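Local structure of SusD homolog (Bacteroides thetaiotaomicron, 4MRU) at residues A[207-212]-A[500-505]; A[117-122]-A[154-159]; A[459-464]-A[492-497]. The protein probably binds mucin O-glycans as a SusD-type outer membrane lipoprotein with a TPR-like, largely helical fold. One frame throughout, in Å; residues are numbered along the deposited sequence.

How the interactions relate
From the N terminus, interaction 2 comes first: it pairs helix 104-125 with the next helix, 152-173, and closes the loop between them before any other contact opens. Interaction 1 then opens at the end of helix 192-209 and is completed only by residues 500-505, near the C terminus, closing a loop of 287 residues. Interaction 3 falls wholly within that span, joining residues 459-464 to 492-497 across helices 466-471 and 473-486. Interaction 1 touches both others: Arg209 packs against Gln119 and Tyr156, and Asp503 forms a salt bridge with Arg460. Interactions 2 and 3 do not touch, their nearest atoms being about 7 Å apart. The C-terminal tail is thereby tied to the helical core.

Interaction 1: A[207-212]-A[500-505]; sequences AMRLCY and VWWDRK
Trp502 is clamped on both faces. From one side Arg209 runs alongside the indole, its CG 3.6 Å from the centroid of the Trp502 five-membered ring and 1° off its normal, a CH-pi contact. From the other, CG2 of Val500 sits 3.7 Å above the Trp502 plane. CG and CD of Arg209 can run along the indole because CG is anti to the backbone N (chi1 -167°), while bends at chi2 and chi3 send the guanidinium on to salt bridges with Glu429 and Glu433. Next to it, Leu210 crosses Trp501 at about a right angle, its CD2 3.7 Å from CZ3 of Trp501. The type I turn from Val500 to Asp503 presents Trp502 to Arg209 and both tryptophans to Leu210; in this TPR-like SusD fold the C-terminal tail packs against the end of helix 192-209 and the residues that follow it. No direct hydrogen bond spans the segments; a water bridges them, donating to Arg209 O and Trp502 O and accepting from Tyr212 N at 2.8 Å. On the more exposed side the packing stays close: the extended Lys505 chain runs along Tyr212, CB of Lys505 making a CH-pi contact over one face, 3.8 Å from the Tyr212 ring centroid, while NZ goes on to Glu409. An alanine in place of Tyr212 would remove that ring and the hydroxyl that binds Arg340, and would probably leave the Lys505 chain less firmly placed. The contact loosens at Arg504, which turns away, its NH1 donating to Trp501 O at 2.9 Å and also to Glu486 O.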
loop_
_atom_site.group_PDB
_atom_site.type_symbol
_atom_site.label_atom_id
_atom_site.label_comp_id
_atom_site.label_asym_id
_atom_site.label_seq_id
_atom_site.Cartn_x
_atom_site.Cartn_y
_atom_site.Cartn_z
ATOM N N ALA A 207 9.181 -10.243 2.443
ATOM C CA ALA A 207 10.088 -11.119 1.689
ATOM C C ALA A 207 9.966 -10.886 0.189
ATOM O O ALA A 207 10.973 -10.767 -0.514
ATOM C CB ALA A 207 9.843 -12.581 2.042
HETATM N N MSE A 208 8.742 -10.837 -0.346
HETATM C CA MSE A 208 8.568 -10.705 -1.798
HETATM C C MSE A 208 9.127 -9.374 -2.282
HETATM O O MSE A 208 9.710 -9.294 -3.357
HETATM C CB MSE A 208 7.075 -10.838 -2.169
HETATM C CG MSE A 208 6.881 -11.130 -3.649
HETATM SE SE MSE A 208 7.583 -12.924 -4.142
HETATM C CE MSE A 208 6.563 -13.983 -2.863
ATOM N N ARG A 209 9.065 -8.369 -1.426
ATOM C CA ARG A 209 9.549 -7.026 -1.712
ATOM C C ARG A 209 11.018 -7.046 -2.058
ATOM O O ARG A 209 11.441 -6.236 -2.872
ATOM C CB ARG A 209 9.310 -6.067 -0.531
ATOM C CG ARG A 209 9.501 -4.607 -0.915
ATOM C CD ARG A 209 8.242 -3.949 -1.514
ATOM N NE ARG A 209 7.339 -3.579 -0.430
ATOM C CZ ARG A 209 6.051 -3.856 -0.313
ATOM N NH1 ARG A 209 5.364 -4.496 -1.258
ATOM N NH2 ARG A 209 5.434 -3.425 0.784
ATOM N N LEU A 210 11.775 -7.986 -1.473
ATOM C CA LEU A 210 13.220 -8.014 -1.639
ATOM C C LEU A 210 13.724 -9.011 -2.695
ATOM O O LEU A 210 14.942 -9.308 -2.759
ATOM C CB LEU A 210 13.896 -8.341 -0.301
ATOM C CG LEU A 210 13.425 -7.554 0.929
ATOM C CD1 LEU A 210 14.313 -7.891 2.116
ATOM C CD2 LEU A 210 13.404 -6.069 0.656
ATOM N N CYS A 211 12.837 -9.449 -3.579
ATOM C CA CYS A 211 13.207 -10.532 -4.507
ATOM C C CYS A 211 14.210 -10.068 -5.593
ATOM O O CYS A 211 14.841 -10.899 -6.245
ATOM C CB CYS A 211 11.952 -11.170 -5.091
ATOM S SG CYS A 211 11.198 -10.104 -6.339
ATOM N N TYR A 212 14.413 -8.768 -5.762
ATOM C CA TYR A 212 15.395 -8.276 -6.722
ATOM C C TYR A 212 16.704 -7.815 -6.064
ATOM O O TYR A 212 17.562 -7.247 -6.756
ATOM C CB TYR A 212 14.787 -7.135 -7.582
ATOM C CG TYR A 212 13.640 -7.603 -8.442
ATOM C CD1 TYR A 212 13.864 -8.443 -9.523
ATOM C CD2 TYR A 212 12.318 -7.159 -8.221
ATOM C CE1 TYR A 212 12.814 -8.868 -10.328
ATOM C CE2 TYR A 212 11.282 -7.584 -9.018
ATOM C CZ TYR A 212 11.548 -8.425 -10.094
ATOM O OH TYR A 212 10.510 -8.853 -10.882
ATOM N N VAL A 500 14.839 3.556 -4.063
ATOM C CA VAL A 500 15.127 2.929 -2.771
ATOM C C VAL A 500 15.837 1.593 -3.010
ATOM O O VAL A 500 15.764 1.031 -4.108
ATOM C CB VAL A 500 13.856 2.749 -1.877
ATOM C CG1 VAL A 500 13.108 4.097 -1.719
ATOM C CG2 VAL A 500 12.938 1.706 -2.428
ATOM N N TRP A 501 16.430 1.053 -1.939
ATOM C CA TRP A 501 17.312 -0.118 -2.068
ATOM C C TRP A 501 16.652 -1.335 -2.725
ATOM O O TRP A 501 17.284 -1.984 -3.536
ATOM C CB TRP A 501 17.891 -0.494 -0.688
ATOM C CG TRP A 501 18.583 -1.826 -0.655
ATOM C CD1 TRP A 501 19.790 -2.141 -1.188
ATOM C CD2 TRP A 501 18.095 -3.007 -0.027
ATOM N NE1 TRP A 501 20.083 -3.467 -0.944
ATOM C CE2 TRP A 501 19.033 -4.021 -0.257
ATOM C CE3 TRP A 501 16.938 -3.312 0.698
ATOM C CZ2 TRP A 501 18.870 -5.307 0.248
ATOM C CZ3 TRP A 501 16.764 -4.619 1.170
ATOM C CH2 TRP A 501 17.740 -5.577 0.952
ATOM N N TRP A 502 15.411 -1.667 -2.412
ATOM C CA TRP A 502 14.822 -2.865 -3.018
ATOM C C TRP A 502 14.373 -2.671 -4.487
ATOM O O TRP A 502 14.009 -3.645 -5.113
ATOM C CB TRP A 502 13.651 -3.433 -2.196
ATOM C CG TRP A 502 12.535 -2.484 -1.749
ATOM C CD1 TRP A 502 12.280 -2.114 -0.487
ATOM C CD2 TRP A 502 11.507 -1.886 -2.549
ATOM N NE1 TRP A 502 11.198 -1.302 -0.428
ATOM C CE2 TRP A 502 10.720 -1.120 -1.698
ATOM C CE3 TRP A 502 11.222 -1.881 -3.902
ATOM C CZ2 TRP A 502 9.637 -0.391 -2.135
ATOM C CZ3 TRP A 502 10.132 -1.139 -4.352
ATOM C CH2 TRP A 502 9.376 -0.387 -3.473
ATOM N N ASP A 503 14.349 -1.431 -4.986
ATOM C CA ASP A 503 13.829 -1.121 -6.323
ATOM C C ASP A 503 14.949 -1.289 -7.317
ATOM O O ASP A 503 15.665 -0.315 -7.689
ATOM C CB ASP A 503 13.228 0.293 -6.341
ATOM C CG ASP A 503 12.649 0.687 -7.683
ATOM O OD1 ASP A 503 12.666 -0.167 -8.606
ATOM O OD2 ASP A 503 12.194 1.862 -7.799
ATOM N N ARG A 504 15.173 -2.542 -7.693
ATOM C CA ARG A 504 16.362 -2.904 -8.488
ATOM C C ARG A 504 16.023 -3.671 -9.749
ATOM O O ARG A 504 16.902 -4.042 -10.483
ATOM C CB ARG A 504 17.314 -3.760 -7.651
ATOM C CG ARG A 504 17.657 -3.192 -6.288
ATOM C CD ARG A 504 18.850 -3.922 -5.643
ATOM N NE ARG A 504 20.119 -3.300 -6.042
ATOM C CZ ARG A 504 20.648 -2.211 -5.476
ATOM N NH1 ARG A 504 20.034 -1.573 -4.483
ATOM N NH2 ARG A 504 21.772 -1.731 -5.926
ATOM N N LYS A 505 14.754 -3.940 -10.018
ATOM C CA LYS A 505 14.415 -4.660 -11.252
ATOM C C LYS A 505 14.986 -3.937 -12.510
ATOM O O LYS A 505 14.788 -2.742 -12.665
ATOM C CB LYS A 505 12.909 -4.810 -11.362
ATOM C CG LYS A 505 12.479 -5.654 -12.546
ATOM C CD LYS A 505 10.974 -5.772 -12.664
ATOM C CE LYS A 505 10.655 -6.654 -13.852
ATOM N NZ LYS A 505 9.213 -6.871 -14.025
HETATM O O HOH W 1 13.375 -6.353 -4.678
#

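Interaction 2: A[117-122]-A[154-159]; sequences IMQRVT and DVYMRM
Two bonds grip OD1 of Asp123, the residue directly after 117-122: one with Tyr156 OH from the facing helix and one with Trp502 NE1 of the C-terminal tail. The other carboxylate oxygen, OD2, is matched in number, meeting Gln119 NE2 and Arg209 NH2, and the arginine is likely to keep the carboxylate charged. This cluster sits at one side of an antiparallel pair formed by consecutive helices, 104-125 and 152-173, of the TPR-like fold; over these segments the axes come within 10.7 Å at 163°. No hydrogen bond passes directly between the two segments, and the rest of the contact is van der Waals packing, largely apolar.

Gln119 has CG anti to the backbone N and then bends at chi2; its side chain crosses that of Tyr156 obliquely, touching with CG 4.2 Å from Tyr156 OH. Its OE1 is held by Arg205, so the amide also binds helix 192-209. Further along, Thr122 and Val155 meet tip to tip, with CG2 of Thr122 4.0 Å from CG1 of Val155 and 3.9 Å from CE1 of Tyr156. The threonine can offer its methyl because OG1 is anti to the backbone N (chi1 -176°) and bonds to Gly126 O, just beyond the end of helix 104-125.

The tightest spot belongs to the selenomethionine Met159. Its chain is extended beyond CG and reaches straight to the opposing backbone, where SE lies 4.0 Å from CA of Gln119 and the terminal CE presses to 3.3 Å from CB of Met118, closer than usual van der Waals contact.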
loop_
_atom_site.group_PDB
_atom_site.type_symbol
_atom_site.label_atom_id
_atom_site.label_comp_id
_atom_site.label_asym_id
_atom_site.label_seq_id
_atom_site.Cartn_x
_atom_site.Cartn_y
_atom_site.Cartn_z
ATOM N N ILE A 117 3.641 -0.359 10.975
ATOM C CA ILE A 117 3.612 1.069 10.684
ATOM C C ILE A 117 4.811 1.466 9.831
ATOM O O ILE A 117 4.696 2.146 8.813
ATOM C CB ILE A 117 3.670 1.891 11.990
ATOM C CG1 ILE A 117 2.388 1.718 12.764
ATOM C CG2 ILE A 117 3.886 3.370 11.686
ATOM C CD1 ILE A 117 2.481 2.094 14.238
HETATM N N MSE A 118 5.981 1.023 10.276
HETATM C CA MSE A 118 7.209 1.531 9.708
HETATM C C MSE A 118 7.647 0.820 8.434
HETATM O O MSE A 118 8.475 1.362 7.684
HETATM C CB MSE A 118 8.317 1.401 10.740
HETATM C CG MSE A 118 8.087 2.298 11.957
HETATM SE SE MSE A 118 8.002 4.214 11.429
HETATM C CE MSE A 118 7.176 4.968 13.062
ATOM N N GLN A 119 7.137 -0.378 8.166
ATOM C CA GLN A 119 7.384 -1.010 6.859
ATOM C C GLN A 119 6.946 -0.060 5.730
ATOM O O GLN A 119 7.636 0.104 4.705
ATOM C CB GLN A 119 6.685 -2.378 6.754
ATOM C CG GLN A 119 6.711 -3.053 5.370
ATOM C CD GLN A 119 5.392 -2.861 4.655
ATOM O OE1 GLN A 119 4.398 -3.495 4.997
ATOM N NE2 GLN A 119 5.357 -1.958 3.687
ATOM N N ARG A 120 5.829 0.609 5.933
ATOM C CA ARG A 120 5.292 1.529 4.946
ATOM C C ARG A 120 6.225 2.740 4.817
ATOM O O ARG A 120 6.520 3.207 3.714
ATOM C CB ARG A 120 3.897 1.982 5.318
ATOM C CG ARG A 120 2.798 0.946 5.109
ATOM C CD ARG A 120 1.650 1.124 6.061
ATOM N NE ARG A 120 1.168 2.518 6.109
ATOM C CZ ARG A 120 0.309 3.038 5.237
ATOM N NH1 ARG A 120 -0.137 2.320 4.201
ATOM N NH2 ARG A 120 -0.044 4.285 5.355
ATOM N N VAL A 121 6.682 3.257 5.942
ATOM C CA VAL A 121 7.504 4.458 5.923
ATOM C C VAL A 121 8.852 4.227 5.242
ATOM O O VAL A 121 9.273 5.030 4.431
ATOM C CB VAL A 121 7.713 5.006 7.355
ATOM C CG1 VAL A 121 8.563 6.254 7.358
ATOM C CG2 VAL A 121 6.342 5.297 7.989
ATOM N N THR A 122 9.544 3.126 5.550
ATOM C CA THR A 122 10.793 2.888 4.851
ATOM C C THR A 122 10.531 2.633 3.346
ATOM O O THR A 122 11.349 3.036 2.522
ATOM C CB THR A 122 11.663 1.750 5.429
ATOM O OG1 THR A 122 12.901 1.695 4.688
ATOM C CG2 THR A 122 11.006 0.418 5.358
ATOM N N ASP A 154 19.069 -2.376 6.450
ATOM C CA ASP A 154 19.138 -2.598 7.903
ATOM C C ASP A 154 17.779 -2.459 8.560
ATOM O O ASP A 154 17.482 -3.172 9.545
ATOM C CB ASP A 154 20.142 -1.655 8.566
ATOM C CG ASP A 154 21.602 -2.057 8.279
ATOM O OD1 ASP A 154 21.885 -3.186 7.845
ATOM O OD2 ASP A 154 22.460 -1.230 8.526
ATOM N N VAL A 155 16.929 -1.588 8.032
ATOM C CA VAL A 155 15.573 -1.562 8.558
ATOM C C VAL A 155 14.857 -2.904 8.332
ATOM O O VAL A 155 14.266 -3.442 9.271
ATOM C CB VAL A 155 14.742 -0.430 7.974
ATOM C CG1 VAL A 155 13.331 -0.495 8.511
ATOM C CG2 VAL A 155 15.346 0.911 8.366
ATOM N N TYR A 156 14.861 -3.414 7.091
ATOM C CA TYR A 156 14.184 -4.681 6.782
ATOM C C TYR A 156 14.762 -5.825 7.612
ATOM O O TYR A 156 14.021 -6.609 8.201
ATOM C CB TYR A 156 14.275 -4.980 5.289
ATOM C CG TYR A 156 13.066 -4.550 4.517
ATOM C CD1 TYR A 156 12.877 -3.221 4.121
ATOM C CD2 TYR A 156 12.066 -5.465 4.187
ATOM C CE1 TYR A 156 11.732 -2.861 3.410
ATOM C CE2 TYR A 156 10.919 -5.085 3.515
ATOM C CZ TYR A 156 10.752 -3.780 3.136
ATOM O OH TYR A 156 9.610 -3.425 2.418
HETATM N N MSE A 157 16.075 -5.900 7.751
HETATM C CA MSE A 157 16.651 -7.054 8.472
HETATM C C MSE A 157 16.275 -6.983 9.951
HETATM O O MSE A 157 15.997 -8.018 10.586
HETATM C CB MSE A 157 18.151 -7.109 8.257
HETATM C CG MSE A 157 18.515 -7.477 6.799
HETATM SE SE MSE A 157 17.175 -8.476 5.717
HETATM C CE MSE A 157 17.352 -7.148 4.283
ATOM N N ARG A 158 16.231 -5.783 10.518
ATOM C CA ARG A 158 15.852 -5.614 11.897
ATOM C C ARG A 158 14.371 -5.929 12.086
ATOM O O ARG A 158 14.000 -6.619 13.021
ATOM C CB ARG A 158 16.220 -4.194 12.398
ATOM C CG ARG A 158 15.837 -3.927 13.864
ATOM C CD ARG A 158 16.546 -4.846 14.857
ATOM N NE ARG A 158 17.866 -4.344 15.175
ATOM C CZ ARG A 158 18.134 -3.524 16.191
ATOM N NH1 ARG A 158 17.177 -3.122 17.020
ATOM N NH2 ARG A 158 19.374 -3.102 16.383
HETATM N N MSE A 159 13.514 -5.479 11.169
HETATM C CA MSE A 159 12.104 -5.853 11.203
HETATM C C MSE A 159 11.918 -7.360 11.153
HETATM O O MSE A 159 11.107 -7.918 11.900
HETATM C CB MSE A 159 11.342 -5.166 10.029
HETATM C CG MSE A 159 11.258 -3.660 10.274
HETATM SE SE MSE A 159 10.346 -2.869 8.702
HETATM C CE MSE A 159 9.938 -1.199 9.571
#

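Interaction 3: A[459-464]-A[492-497]; sequences MRRLMY and GGDTGG
Charge and hydrogen bonding centre on OD1 of Asp494. Arg461 grips this one oxygen end-on in a salt bridge: its NH1 lies 2.8 Å from Asp494 OD1, on the anti lone pair, and NH2 comes in from above the carboxylate plane. The syn lone pair of Asp494 OD1 takes Tyr464 N at 3.1 Å. Three donors thus converge on OD1, which would probably favour the ionised acid, while OD2 reaches Tyr469. Arg461 NH1 also donates to Thr495 O at 3.1 Å, from above that carbonyl plane.

Backbone pairing is sparse: Arg460 N meets Gly496 O at 2.8 Å, nearly along the C=O axis. Arg461 O is buried without a hydrogen-bonding partner and has a CA-H...O contact from Gly496 CA at 3.4 Å.

Close packing leaves no room for a side chain at Gly496: a CB there would fall 2.6 Å from SE of the selenomethionine Met459, a clash.

Two small turns shape the 492-497 side, an inverse gamma turn centred on Asp494 and an ST turn in which Thr495 OG1 accepts from Gly497 N. The contact joins two loops on either end of helices 466-471 and 473-486 of the SusD-like fold.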
loop_
_atom_site.group_PDB
_atom_site.type_symbol
_atom_site.label_atom_id
_atom_site.label_comp_id
_atom_site.label_asym_id
_atom_site.label_seq_id
_atom_site.Cartn_x
_atom_site.Cartn_y
_atom_site.Cartn_z
HETATM N N MSE A 459 7.226 8.536 -9.811
HETATM C CA MSE A 459 7.828 8.745 -8.489
HETATM C C MSE A 459 8.367 7.435 -7.973
HETATM O O MSE A 459 7.656 6.430 -7.935
HETATM C CB MSE A 459 6.861 9.259 -7.434
HETATM C CG MSE A 459 6.453 10.670 -7.697
HETATM SE SE MSE A 459 7.801 11.988 -7.185
HETATM C CE MSE A 459 7.546 12.504 -5.292
ATOM N N ARG A 460 9.623 7.454 -7.552
ATOM C CA ARG A 460 10.333 6.276 -7.051
ATOM C C ARG A 460 10.432 6.256 -5.517
ATOM O O ARG A 460 10.636 5.216 -4.913
ATOM C CB ARG A 460 11.720 6.232 -7.693
ATOM C CG ARG A 460 11.724 6.281 -9.217
ATOM C CD ARG A 460 10.674 5.396 -9.886
ATOM N NE ARG A 460 10.969 4.004 -9.748
ATOM C CZ ARG A 460 10.326 3.020 -10.376
ATOM N NH1 ARG A 460 9.285 3.257 -11.169
ATOM N NH2 ARG A 460 10.697 1.781 -10.151
ATOM N N ARG A 461 10.210 7.415 -4.906
ATOM C CA ARG A 461 10.167 7.595 -3.491
ATOM C C ARG A 461 9.677 9.014 -3.201
ATOM O O ARG A 461 9.551 9.834 -4.106
ATOM C CB ARG A 461 11.547 7.397 -2.876
ATOM C CG ARG A 461 12.591 8.390 -3.415
ATOM C CD ARG A 461 13.957 8.159 -2.814
ATOM N NE ARG A 461 14.073 8.533 -1.412
ATOM C CZ ARG A 461 14.308 9.768 -0.948
ATOM N NH1 ARG A 461 14.421 10.810 -1.765
ATOM N NH2 ARG A 461 14.423 9.962 0.370
ATOM N N LEU A 462 9.426 9.312 -1.929
ATOM C CA LEU A 462 9.175 10.676 -1.463
ATOM C C LEU A 462 10.454 11.295 -0.890
ATOM O O LEU A 462 11.303 10.585 -0.359
ATOM C CB LEU A 462 8.126 10.742 -0.354
ATOM C CG LEU A 462 6.681 10.852 -0.686
ATOM C CD1 LEU A 462 5.865 11.158 0.586
ATOM C CD2 LEU A 462 6.469 11.920 -1.753
HETATM N N MSE A 463 10.508 12.617 -0.925
HETATM C CA MSE A 463 11.658 13.375 -0.457
HETATM C C MSE A 463 11.516 13.634 1.017
HETATM O O MSE A 463 10.413 13.744 1.507
HETATM C CB MSE A 463 11.763 14.725 -1.175
HETATM C CG MSE A 463 11.977 14.522 -2.666
HETATM SE SE MSE A 463 10.223 14.559 -3.584
HETATM C CE MSE A 463 9.903 16.513 -3.553
ATOM N N TYR A 464 12.631 13.709 1.732
ATOM C CA TYR A 464 12.593 13.960 3.178
ATOM C C TYR A 464 12.043 15.344 3.462
ATOM O O TYR A 464 12.162 16.213 2.643
ATOM C CB TYR A 464 13.967 13.830 3.791
ATOM C CG TYR A 464 14.530 12.407 3.694
ATOM C CD1 TYR A 464 13.872 11.332 4.273
ATOM C CD2 TYR A 464 15.731 12.163 3.075
ATOM C CE1 TYR A 464 14.411 10.041 4.242
ATOM C CE2 TYR A 464 16.277 10.877 3.004
ATOM C CZ TYR A 464 15.637 9.829 3.602
ATOM O OH TYR A 464 16.225 8.579 3.529
ATOM N N GLY A 492 20.194 12.403 -8.333
ATOM C CA GLY A 492 20.443 13.635 -7.610
ATOM C C GLY A 492 20.251 13.536 -6.113
ATOM O O GLY A 492 20.063 14.568 -5.432
ATOM N N GLY A 493 20.262 12.347 -5.555
ATOM C CA GLY A 493 20.220 12.246 -4.104
ATOM C C GLY A 493 18.791 12.237 -3.601
ATOM O O GLY A 493 17.996 11.374 -4.019
ATOM N N ASP A 494 18.465 13.164 -2.695
ATOM C CA ASP A 494 17.140 13.174 -2.057
ATOM C C ASP A 494 16.105 13.780 -3.008
ATOM O O ASP A 494 15.677 14.909 -2.836
ATOM C CB ASP A 494 17.156 13.923 -0.731
ATOM C CG ASP A 494 15.814 13.949 -0.031
ATOM O OD1 ASP A 494 15.005 13.000 -0.166
ATOM O OD2 ASP A 494 15.580 14.921 0.748
ATOM N N THR A 495 15.731 12.983 -4.002
ATOM C CA THR A 495 14.697 13.351 -4.949
ATOM C C THR A 495 13.706 12.216 -5.119
ATOM O O THR A 495 13.977 11.075 -4.797
ATOM C CB THR A 495 15.277 13.637 -6.310
ATOM O OG1 THR A 495 15.725 12.400 -6.933
ATOM C CG2 THR A 495 16.464 14.604 -6.221
ATOM N N GLY A 496 12.597 12.530 -5.756
ATOM C CA GLY A 496 11.624 11.539 -6.129
ATOM C C GLY A 496 12.106 10.554 -7.206
ATOM O O GLY A 496 11.427 9.565 -7.436
ATOM N N GLY A 497 13.202 10.839 -7.898
ATOM C CA GLY A 497 13.716 9.945 -8.923
ATOM C C GLY A 497 14.643 8.826 -8.455
ATOM O O GLY A 497 14.842 7.805 -9.139
HETATM O O HOH W 2 13.286 17.460 0.622
#